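PDB 1UN8: dihydroxyacetone kinase from Citrobacter freundii, which catalyses the transfer of a phosphate group from ATP to dihydroxyacetone, giving dihydroxyacetone phosphate, a step in the fermentation of glycerol. Local coordinates for residues L32-V42 and D89-V98; C104-R115 and N131-D139. All coordinates share one frame; numbering follows the deposited sequence.

Interaction 1. Residues L32-V42 and D89-V98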
loop_
_atom_site.group_PDB
_atom_site.type_symbol
_atom_site.label_atom_id
_atom_site.label_comp_id
_atom_site.label_asym_id
_atom_site.label_seq_id
_atom_site.Cartn_x
_atom_site.Cartn_y
_atom_site.Cartn_z
ATOM N N LEU A 32 15.312 -20.532 7.979
ATOM C CA LEU A 32 16.048 -21.783 7.939
ATOM C C LEU A 32 17.504 -21.467 8.239
ATOM O O LEU A 32 18.109 -20.623 7.580
ATOM C CB LEU A 32 15.929 -22.415 6.551
ATOM C CG LEU A 32 16.553 -23.799 6.395
ATOM C CD1 LEU A 32 15.610 -24.834 6.978
ATOM C CD2 LEU A 32 16.816 -24.095 4.930
ATOM N N GLU A 33 18.068 -22.131 9.242
ATOM C CA GLU A 33 19.463 -21.894 9.598
ATOM C C GLU A 33 20.296 -22.157 8.356
ATOM O O GLU A 33 20.093 -23.164 7.672
ATOM C CB GLU A 33 19.886 -22.829 10.731
ATOM C CG GLU A 33 21.357 -22.720 11.101
ATOM C CD GLU A 33 21.756 -23.737 12.153
ATOM O OE1 GLU A 33 21.402 -23.537 13.334
ATOM O OE2 GLU A 33 22.409 -24.744 11.798
ATOM N N SER A 34 21.227 -21.255 8.063
ATOM C CA SER A 34 22.058 -21.393 6.872
ATOM C C SER A 34 23.100 -20.304 6.816
ATOM O O SER A 34 23.182 -19.471 7.714
ATOM C CB SER A 34 21.188 -21.268 5.620
ATOM O OG SER A 34 20.597 -19.974 5.558
ATOM N N ASP A 35 23.890 -20.312 5.747
ATOM C CA ASP A 35 24.897 -19.282 5.560
ATOM C C ASP A 35 24.108 -17.981 5.374
ATOM O O ASP A 35 22.994 -17.989 4.835
ATOM C CB ASP A 35 25.735 -19.580 4.316
ATOM C CG ASP A 35 26.829 -18.550 4.085
ATOM O OD1 ASP A 35 26.499 -17.362 3.874
ATOM O OD2 ASP A 35 28.024 -18.923 4.114
ATOM N N PRO A 36 24.663 -16.848 5.835
ATOM C CA PRO A 36 23.989 -15.550 5.709
ATOM C C PRO A 36 23.553 -15.217 4.282
ATOM O O PRO A 36 22.592 -14.476 4.080
ATOM C CB PRO A 36 25.038 -14.570 6.226
ATOM C CG PRO A 36 25.765 -15.380 7.256
ATOM C CD PRO A 36 25.939 -16.709 6.562
ATOM N N ALA A 37 24.262 -15.764 3.301
ATOM C CA ALA A 37 23.950 -15.507 1.901
ATOM C C ALA A 37 22.766 -16.322 1.385
ATOM O O ALA A 37 22.362 -16.173 0.238
ATOM C CB ALA A 37 25.173 -15.763 1.049
ATOM N N ILE A 38 22.220 -17.197 2.220
ATOM C CA ILE A 38 21.062 -17.986 1.825
ATOM C C ILE A 38 19.913 -17.482 2.674
ATOM O O ILE A 38 20.002 -17.472 3.903
ATOM C CB ILE A 38 21.284 -19.507 2.064
ATOM C CG1 ILE A 38 22.159 -20.072 0.944
ATOM C CG2 ILE A 38 19.962 -20.258 2.099
ATOM C CD1 ILE A 38 23.483 -20.681 1.427
ATOM N N ARG A 39 18.836 -17.059 2.020
ATOM C CA ARG A 39 17.685 -16.523 2.733
ATOM C C ARG A 39 16.414 -17.302 2.429
ATOM O O ARG A 39 15.660 -16.966 1.518
ATOM C CB ARG A 39 17.535 -15.033 2.392
ATOM C CG ARG A 39 18.389 -14.141 3.300
ATOM C CD ARG A 39 18.746 -12.807 2.677
ATOM N NE ARG A 39 19.479 -13.022 1.437
ATOM C CZ ARG A 39 20.467 -12.251 0.997
ATOM N NH1 ARG A 39 20.868 -11.194 1.692
ATOM N NH2 ARG A 39 21.056 -12.546 -0.152
ATOM N N ILE A 40 16.187 -18.343 3.223
ATOM C CA ILE A 40 15.032 -19.206 3.062
ATOM C C ILE A 40 14.054 -19.141 4.223
ATOM O O ILE A 40 14.444 -19.202 5.390
ATOM C CB ILE A 40 15.463 -20.671 2.920
ATOM C CG1 ILE A 40 16.554 -20.785 1.853
ATOM C CG2 ILE A 40 14.249 -21.527 2.602
ATOM C CD1 ILE A 40 16.678 -22.191 1.239
ATOM N N VAL A 41 12.776 -19.013 3.895
ATOM C CA VAL A 41 11.742 -18.980 4.908
ATOM C C VAL A 41 10.943 -20.225 4.651
ATOM O O VAL A 41 10.627 -20.539 3.506
ATOM C CB VAL A 41 10.808 -17.782 4.772
ATOM C CG1 VAL A 41 9.618 -17.943 5.723
ATOM C CG2 VAL A 41 11.563 -16.511 5.097
ATOM N N VAL A 42 10.623 -20.944 5.715
ATOM C CA VAL A 42 9.874 -22.176 5.570
ATOM C C VAL A 42 8.757 -22.244 6.592
ATOM O O VAL A 42 8.789 -21.537 7.594
ATOM C CB VAL A 42 10.795 -23.393 5.751
ATOM C CG1 VAL A 42 11.052 -23.642 7.231
ATOM C CG2 VAL A 42 10.176 -24.594 5.088
ATOM N N ASP A 89 22.829 -22.558 -4.786
ATOM C CA ASP A 89 23.037 -23.148 -3.475
ATOM C C ASP A 89 21.790 -22.966 -2.612
ATOM O O ASP A 89 21.290 -23.908 -1.979
ATOM C CB ASP A 89 24.215 -22.449 -2.809
ATOM C CG ASP A 89 25.100 -23.397 -2.048
ATOM O OD1 ASP A 89 24.586 -24.114 -1.150
ATOM O OD2 ASP A 89 26.317 -23.421 -2.356
ATOM N N ALA A 90 21.291 -21.737 -2.587
ATOM C CA ALA A 90 20.121 -21.431 -1.798
ATOM C C ALA A 90 18.928 -22.290 -2.181
ATOM O O ALA A 90 18.288 -22.890 -1.315
ATOM C CB ALA A 90 19.777 -19.953 -1.940
ATOM N N VAL A 91 18.626 -22.360 -3.475
ATOM C CA VAL A 91 17.476 -23.125 -3.924
ATOM C C VAL A 91 17.607 -24.585 -3.531
ATOM O O VAL A 91 16.653 -25.194 -3.042
ATOM C CB VAL A 91 17.275 -23.017 -5.460
ATOM C CG1 VAL A 91 16.058 -23.848 -5.893
ATOM C CG2 VAL A 91 17.069 -21.565 -5.857
ATOM N N LEU A 92 18.793 -25.145 -3.732
ATOM C CA LEU A 92 19.016 -26.544 -3.392
ATOM C C LEU A 92 18.725 -26.757 -1.908
ATOM O O LEU A 92 17.950 -27.646 -1.533
ATOM C CB LEU A 92 20.462 -26.941 -3.702
ATOM C CG LEU A 92 20.803 -28.420 -3.483
ATOM C CD1 LEU A 92 19.787 -29.295 -4.212
ATOM C CD2 LEU A 92 22.224 -28.701 -3.976
ATOM N N THR A 93 19.345 -25.925 -1.072
ATOM C CA THR A 93 19.169 -25.998 0.366
ATOM C C THR A 93 17.705 -26.090 0.755
ATOM O O THR A 93 17.346 -26.839 1.666
ATOM C CB THR A 93 19.786 -24.778 1.041
ATOM O OG1 THR A 93 21.190 -24.756 0.769
ATOM C CG2 THR A 93 19.559 -24.818 2.537
ATOM N N ALA A 94 16.853 -25.332 0.079
ATOM C CA ALA A 94 15.425 -25.370 0.386
ATOM C C ALA A 94 14.808 -26.715 0.004
ATOM O O ALA A 94 13.998 -27.267 0.738
ATOM C CB ALA A 94 14.709 -24.244 -0.347
ATOM N N ILE A 95 15.191 -27.228 -1.158
ATOM C CA ILE A 95 14.672 -28.498 -1.655
ATOM C C ILE A 95 14.973 -29.604 -0.641
ATOM O O ILE A 95 14.069 -30.307 -0.182
ATOM C CB ILE A 95 15.313 -28.863 -3.038
ATOM C CG1 ILE A 95 14.598 -28.124 -4.178
ATOM C CG2 ILE A 95 15.214 -30.370 -3.280
ATOM C CD1 ILE A 95 14.349 -26.660 -3.907
ATOM N N GLN A 96 16.250 -29.742 -0.295
ATOM C CA GLN A 96 16.698 -30.748 0.659
ATOM C C GLN A 96 16.077 -30.556 2.037
ATOM O O GLN A 96 15.875 -31.522 2.777
ATOM C CB GLN A 96 18.208 -30.677 0.826
ATOM C CG GLN A 96 18.995 -30.929 -0.427
ATOM C CD GLN A 96 20.328 -31.565 -0.109
ATOM O OE1 GLN A 96 20.390 -32.751 0.235
ATOM N NE2 GLN A 96 21.399 -30.782 -0.199
ATOM N N ALA A 97 15.780 -29.313 2.381
ATOM C CA ALA A 97 15.236 -29.015 3.688
ATOM C C ALA A 97 13.773 -29.354 3.912
ATOM O O ALA A 97 13.372 -29.636 5.039
ATOM C CB ALA A 97 15.465 -27.558 3.998
ATOM N N VAL A 98 12.971 -29.344 2.853
ATOM C CA VAL A 98 11.544 -29.586 3.010
ATOM C C VAL A 98 10.954 -30.637 2.095
ATOM O O VAL A 98 9.736 -30.849 2.099
ATOM C CB VAL A 98 10.746 -28.278 2.772
ATOM C CG1 VAL A 98 11.250 -27.192 3.690
ATOM C CG2 VAL A 98 10.880 -27.837 1.315
#

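Interaction 2. Residues C104-R115 and N131-D139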
loop_
_atom_site.group_PDB
_atom_site.type_symbol
_atom_site.label_atom_id
_atom_site.label_comp_id
_atom_site.label_asym_id
_atom_site.label_seq_id
_atom_site.Cartn_x
_atom_site.Cartn_y
_atom_site.Cartn_z
ATOM N N CYS A 104 8.994 -32.388 -4.870
ATOM C CA CYS A 104 8.598 -30.987 -4.803
ATOM C C CYS A 104 8.446 -30.345 -6.171
ATOM O O CYS A 104 9.109 -30.725 -7.145
ATOM C CB CYS A 104 9.618 -30.173 -4.016
ATOM S SG CYS A 104 11.157 -29.933 -4.909
ATOM N N LEU A 105 7.558 -29.359 -6.221
ATOM C CA LEU A 105 7.293 -28.601 -7.430
ATOM C C LEU A 105 7.871 -27.197 -7.259
ATOM O O LEU A 105 7.510 -26.476 -6.320
ATOM C CB LEU A 105 5.788 -28.504 -7.668
ATOM C CG LEU A 105 5.376 -27.414 -8.653
ATOM C CD1 LEU A 105 5.985 -27.735 -10.012
ATOM C CD2 LEU A 105 3.854 -27.312 -8.742
ATOM N N LEU A 106 8.797 -26.824 -8.135
ATOM C CA LEU A 106 9.370 -25.482 -8.082
ATOM C C LEU A 106 8.480 -24.606 -8.984
ATOM O O LEU A 106 8.235 -24.949 -10.145
ATOM C CB LEU A 106 10.806 -25.480 -8.614
ATOM C CG LEU A 106 11.850 -26.370 -7.927
ATOM C CD1 LEU A 106 13.193 -26.218 -8.638
ATOM C CD2 LEU A 106 11.976 -26.021 -6.452
ATOM N N ILE A 107 7.955 -23.507 -8.445
ATOM C CA ILE A 107 7.138 -22.598 -9.234
ATOM C C ILE A 107 8.025 -21.368 -9.482
ATOM O O ILE A 107 8.339 -20.606 -8.548
ATOM C CB ILE A 107 5.870 -22.179 -8.480
ATOM C CG1 ILE A 107 5.058 -23.429 -8.097
ATOM C CG2 ILE A 107 5.039 -21.207 -9.359
ATOM C CD1 ILE A 107 3.658 -23.469 -8.643
ATOM N N VAL A 108 8.430 -21.171 -10.734
ATOM C CA VAL A 108 9.313 -20.060 -11.076
ATOM C C VAL A 108 8.752 -19.021 -12.048
ATOM O O VAL A 108 8.239 -19.367 -13.109
ATOM C CB VAL A 108 10.629 -20.599 -11.661
ATOM C CG1 VAL A 108 11.554 -19.456 -12.030
ATOM C CG2 VAL A 108 11.291 -21.507 -10.646
ATOM N N LYS A 109 8.870 -17.744 -11.680
ATOM C CA LYS A 109 8.406 -16.650 -12.540
ATOM C C LYS A 109 9.371 -16.596 -13.726
ATOM O O LYS A 109 10.564 -16.843 -13.569
ATOM C CB LYS A 109 8.391 -15.323 -11.767
ATOM C CG LYS A 109 7.371 -15.298 -10.626
ATOM C CD LYS A 109 7.178 -13.898 -10.019
ATOM C CE LYS A 109 8.476 -13.300 -9.484
ATOM N NZ LYS A 109 9.182 -14.181 -8.521
ATOM N N ASN A 110 8.858 -16.293 -14.911
ATOM C CA ASN A 110 9.692 -16.278 -16.112
ATOM C C ASN A 110 10.782 -15.210 -16.183
ATOM O O ASN A 110 10.565 -14.123 -16.701
ATOM C CB ASN A 110 8.807 -16.174 -17.356
ATOM C CG ASN A 110 9.435 -16.827 -18.576
ATOM O OD1 ASN A 110 10.614 -17.183 -18.562
ATOM N ND2 ASN A 110 8.645 -16.986 -19.641
ATOM N N TYR A 111 11.952 -15.530 -15.652
ATOM C CA TYR A 111 13.102 -14.633 -15.694
ATOM C C TYR A 111 14.341 -15.523 -15.742
ATOM O O TYR A 111 14.464 -16.467 -14.958
ATOM C CB TYR A 111 13.051 -13.641 -14.530
ATOM C CG TYR A 111 11.790 -12.806 -14.493
ATOM C CD1 TYR A 111 10.759 -13.115 -13.616
ATOM C CD2 TYR A 111 11.629 -11.712 -15.329
ATOM C CE1 TYR A 111 9.604 -12.358 -13.574
ATOM C CE2 TYR A 111 10.479 -10.948 -15.295
ATOM C CZ TYR A 111 9.469 -11.275 -14.416
ATOM O OH TYR A 111 8.322 -10.517 -14.380
ATOM N N THR A 112 15.247 -15.228 -16.670
ATOM C CA THR A 112 16.470 -16.008 -16.835
ATOM C C THR A 112 17.161 -16.386 -15.529
ATOM O O THR A 112 17.424 -17.556 -15.273
ATOM C CB THR A 112 17.479 -15.260 -17.704
ATOM O OG1 THR A 112 16.858 -14.921 -18.944
ATOM C CG2 THR A 112 18.701 -16.137 -17.986
ATOM N N GLY A 113 17.470 -15.387 -14.714
ATOM C CA GLY A 113 18.141 -15.646 -13.451
ATOM C C GLY A 113 17.488 -16.745 -12.629
ATOM O O GLY A 113 18.163 -17.640 -12.131
ATOM N N ASP A 114 16.172 -16.687 -12.482
ATOM C CA ASP A 114 15.468 -17.696 -11.712
ATOM C C ASP A 114 15.418 -19.040 -12.418
ATOM O O ASP A 114 15.599 -20.081 -11.790
ATOM C CB ASP A 114 14.047 -17.238 -11.398
ATOM C CG ASP A 114 14.017 -16.072 -10.451
ATOM O OD1 ASP A 114 15.071 -15.815 -9.828
ATOM O OD2 ASP A 114 12.953 -15.421 -10.328
ATOM N N ARG A 115 15.170 -19.015 -13.721
ATOM C CA ARG A 115 15.095 -20.238 -14.500
ATOM C C ARG A 115 16.420 -20.982 -14.449
ATOM O O ARG A 115 16.456 -22.190 -14.231
ATOM C CB ARG A 115 14.730 -19.910 -15.949
ATOM C CG ARG A 115 13.335 -19.312 -16.093
ATOM C CD ARG A 115 13.012 -18.920 -17.521
ATOM N NE ARG A 115 13.327 -19.967 -18.488
ATOM C CZ ARG A 115 12.638 -20.171 -19.608
ATOM N NH1 ARG A 115 11.591 -19.407 -19.902
ATOM N NH2 ARG A 115 12.993 -21.135 -20.439
ATOM N N ASN A 131 12.709 -36.099 -6.153
ATOM C CA ASN A 131 11.849 -36.013 -7.325
ATOM C C ASN A 131 11.474 -34.544 -7.454
ATOM O O ASN A 131 10.844 -33.975 -6.559
ATOM C CB ASN A 131 10.591 -36.856 -7.152
ATOM C CG ASN A 131 10.862 -38.332 -7.310
ATOM O OD1 ASN A 131 9.962 -39.099 -7.628
ATOM N ND2 ASN A 131 12.106 -38.741 -7.088
ATOM N N VAL A 132 11.867 -33.934 -8.569
ATOM C CA VAL A 132 11.605 -32.521 -8.784
ATOM C C VAL A 132 10.953 -32.186 -10.116
ATOM O O VAL A 132 11.232 -32.808 -11.142
ATOM C CB VAL A 132 12.911 -31.714 -8.699
ATOM C CG1 VAL A 132 12.597 -30.229 -8.604
ATOM C CG2 VAL A 132 13.733 -32.188 -7.509
ATOM N N GLU A 133 10.077 -31.189 -10.081
ATOM C CA GLU A 133 9.411 -30.702 -11.276
ATOM C C GLU A 133 9.447 -29.171 -11.219
ATOM O O GLU A 133 9.407 -28.575 -10.137
ATOM C CB GLU A 133 7.966 -31.196 -11.339
ATOM C CG GLU A 133 7.804 -32.682 -11.672
ATOM C CD GLU A 133 8.555 -33.111 -12.927
ATOM O OE1 GLU A 133 8.693 -32.296 -13.865
ATOM O OE2 GLU A 133 8.996 -34.276 -12.980
ATOM N N MET A 134 9.542 -28.536 -12.381
ATOM C CA MET A 134 9.578 -27.083 -12.428
ATOM C C MET A 134 8.532 -26.505 -13.372
ATOM O O MET A 134 8.403 -26.948 -14.514
ATOM C CB MET A 134 10.957 -26.604 -12.861
ATOM C CG MET A 134 11.088 -25.105 -12.862
ATOM S SD MET A 134 12.808 -24.556 -13.004
ATOM C CE MET A 134 12.634 -23.586 -14.484
ATOM N N LEU A 135 7.780 -25.522 -12.893
ATOM C CA LEU A 135 6.764 -24.872 -13.713
ATOM C C LEU A 135 7.101 -23.392 -13.849
ATOM O O LEU A 135 7.027 -22.637 -12.876
ATOM C CB LEU A 135 5.375 -25.012 -13.089
ATOM C CG LEU A 135 4.294 -24.187 -13.796
ATOM C CD1 LEU A 135 4.151 -24.696 -15.218
ATOM C CD2 LEU A 135 2.959 -24.266 -13.063
ATOM N N ILE A 136 7.486 -22.984 -15.057
ATOM C CA ILE A 136 7.811 -21.583 -15.319
ATOM C C ILE A 136 6.498 -20.844 -15.623
ATOM O O ILE A 136 5.755 -21.229 -16.538
ATOM C CB ILE A 136 8.757 -21.407 -16.541
ATOM C CG1 ILE A 136 10.048 -22.212 -16.373
ATOM C CG2 ILE A 136 9.126 -19.941 -16.685
ATOM C CD1 ILE A 136 9.855 -23.679 -16.547
ATOM N N VAL A 137 6.207 -19.795 -14.857
ATOM C CA VAL A 137 4.986 -19.021 -15.062
ATOM C C VAL A 137 5.235 -17.726 -15.851
ATOM O O VAL A 137 6.068 -16.902 -15.466
ATOM C CB VAL A 137 4.333 -18.667 -13.718
ATOM C CG1 VAL A 137 2.968 -18.028 -13.952
ATOM C CG2 VAL A 137 4.186 -19.925 -12.873
ATOM N N GLY A 138 4.515 -17.568 -16.963
ATOM C CA GLY A 138 4.660 -16.386 -17.793
ATOM C C GLY A 138 3.277 -15.873 -18.132
ATOM O O GLY A 138 2.794 -16.044 -19.244
ATOM N N ASP A 139 2.640 -15.231 -17.160
ATOM C CA ASP A 139 1.286 -14.730 -17.335
ATOM C C ASP A 139 1.098 -13.350 -17.972
ATOM O O ASP A 139 -0.010 -13.005 -18.372
ATOM C CB ASP A 139 0.555 -14.783 -15.983
ATOM C CG ASP A 139 1.221 -13.922 -14.916
ATOM O OD1 ASP A 139 2.437 -14.074 -14.677
ATOM O OD2 ASP A 139 0.519 -13.089 -14.306
#

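Interaction 1. Residues L32-V42 and D89-V98
Not one hydrogen bond joins Leu-32, Ile-38 and Ile-40 to the helix they touch; a hairpin edge is laid on residues 89-98 by packing that is nearly all aliphatic. Strand 40-42 and the helix run nearly parallel, 20° apart with axes 9.6 Å from each other, an example of alpha/beta packing in which three small residues on the helix let branched side chains come close to its backbone. Ala-90 is the nearest approach of the two main chains: CG1 of Ile-38 rests 3.7 Å from Ala-90 CB and equally near its CA, while CG2, the other arm of the fork, stands a little further off. Ile-40 carries CG1 anti to its carbonyl carbon (chi1 -50°) and extends the chain from there, which brings CD1 to 3.3 Å from Ala-94 CB and presses it on the carbonyl oxygen of Ala-90, Thr-93 being the further wall. Leu-32, on the neighbouring strand and bonded through its N to Ile-40 O, adds a second contact: its CD2 lies 3.7 Å from Thr-93 CG2 and 3.8 Å from Ala-97 CB. Thr-93 can offer a methyl here because its hydroxyl is turned back to its own helix, OG1 donating to Asp-89 O at 2.9 Å from above the carbonyl plane; that oxygen also accepts Thr-93 N. At the hairpin tip, Asp-35 OD1 takes the N-H of Ala-37 in an Asx turn. Beyond Leu-32 the sheet continues into the second subunit. With the threonine's polar end satisfied within the helix, adhesion here depends mainly on the fit of hydrocarbon surfaces and their removal from water.

Interaction 2. Residues C104-R115 and N131-D139
Cys-104 to Lys-109 pairs in register with Val-132 to Val-137 as two parallel strands of a right-handed beta-alpha-beta unit, whose helix 112-127 packs on the face bearing Leu-106, Val-108 and Val-132. Seven backbone hydrogen bonds fix the register. On the helix-covered face the bumps are staggered: CG of Leu-106 leans back to CG1 of Val-132 at 4.0 Å. Met-134 holds CG anti to the backbone N (chi1 -177°) and stays extended at chi2, which carries SD forward to 4.1 Å from Val-108 CG2 and CE beside the backbone of Arg-115. On the other face, CD1 of Leu-105 folds over the main chain at Glu-133 O, 3.5 Å away, and Ile-107 CG2 meets Val-137 CG2 at 3.8 Å; helices 155-167 and 172-184 close this side. Lys-109, a substrate-binding residue, ends the strand, its NZ hydrogen-bonded to His-65. Past it, CG2 of Ile-136 is a bump that fills a hollow walled by Asn-110 and Arg-115, 3.7 Å from Asn-110 OD1. Arg-115 NE bonds to Tyr-467 O of the second subunit. One wall is tied to the other where Arg-115 NH1 donates to Asn-110 OD1 at 2.8 Å, with that oxygen in the guanidinium plane.

In the fold
The two contacts illustrate two ways an alpha/beta sheet is built, a helix laid on it and a strand added to its edge. Their centres lie about 17 Å apart within the Dak1 domain, and both reach the same six-stranded mixed sheet. Along the chain they come in series, helix 88-98 leading into strand 104-109. Ile-95 bridges them, its CD1 packing 3.5 Å from Leu-106 CD2. At the 29-32 border, by interaction 1, the sheet runs on into the second subunit; at the 132-137 border, in interaction 2, Met-134 and Ile-136 pack on Tyr-467 and Phe-466 of that subunit, within its DhaL range. Interaction 2 additionally contains substrate-binding residues Lys-109 and Asp-114.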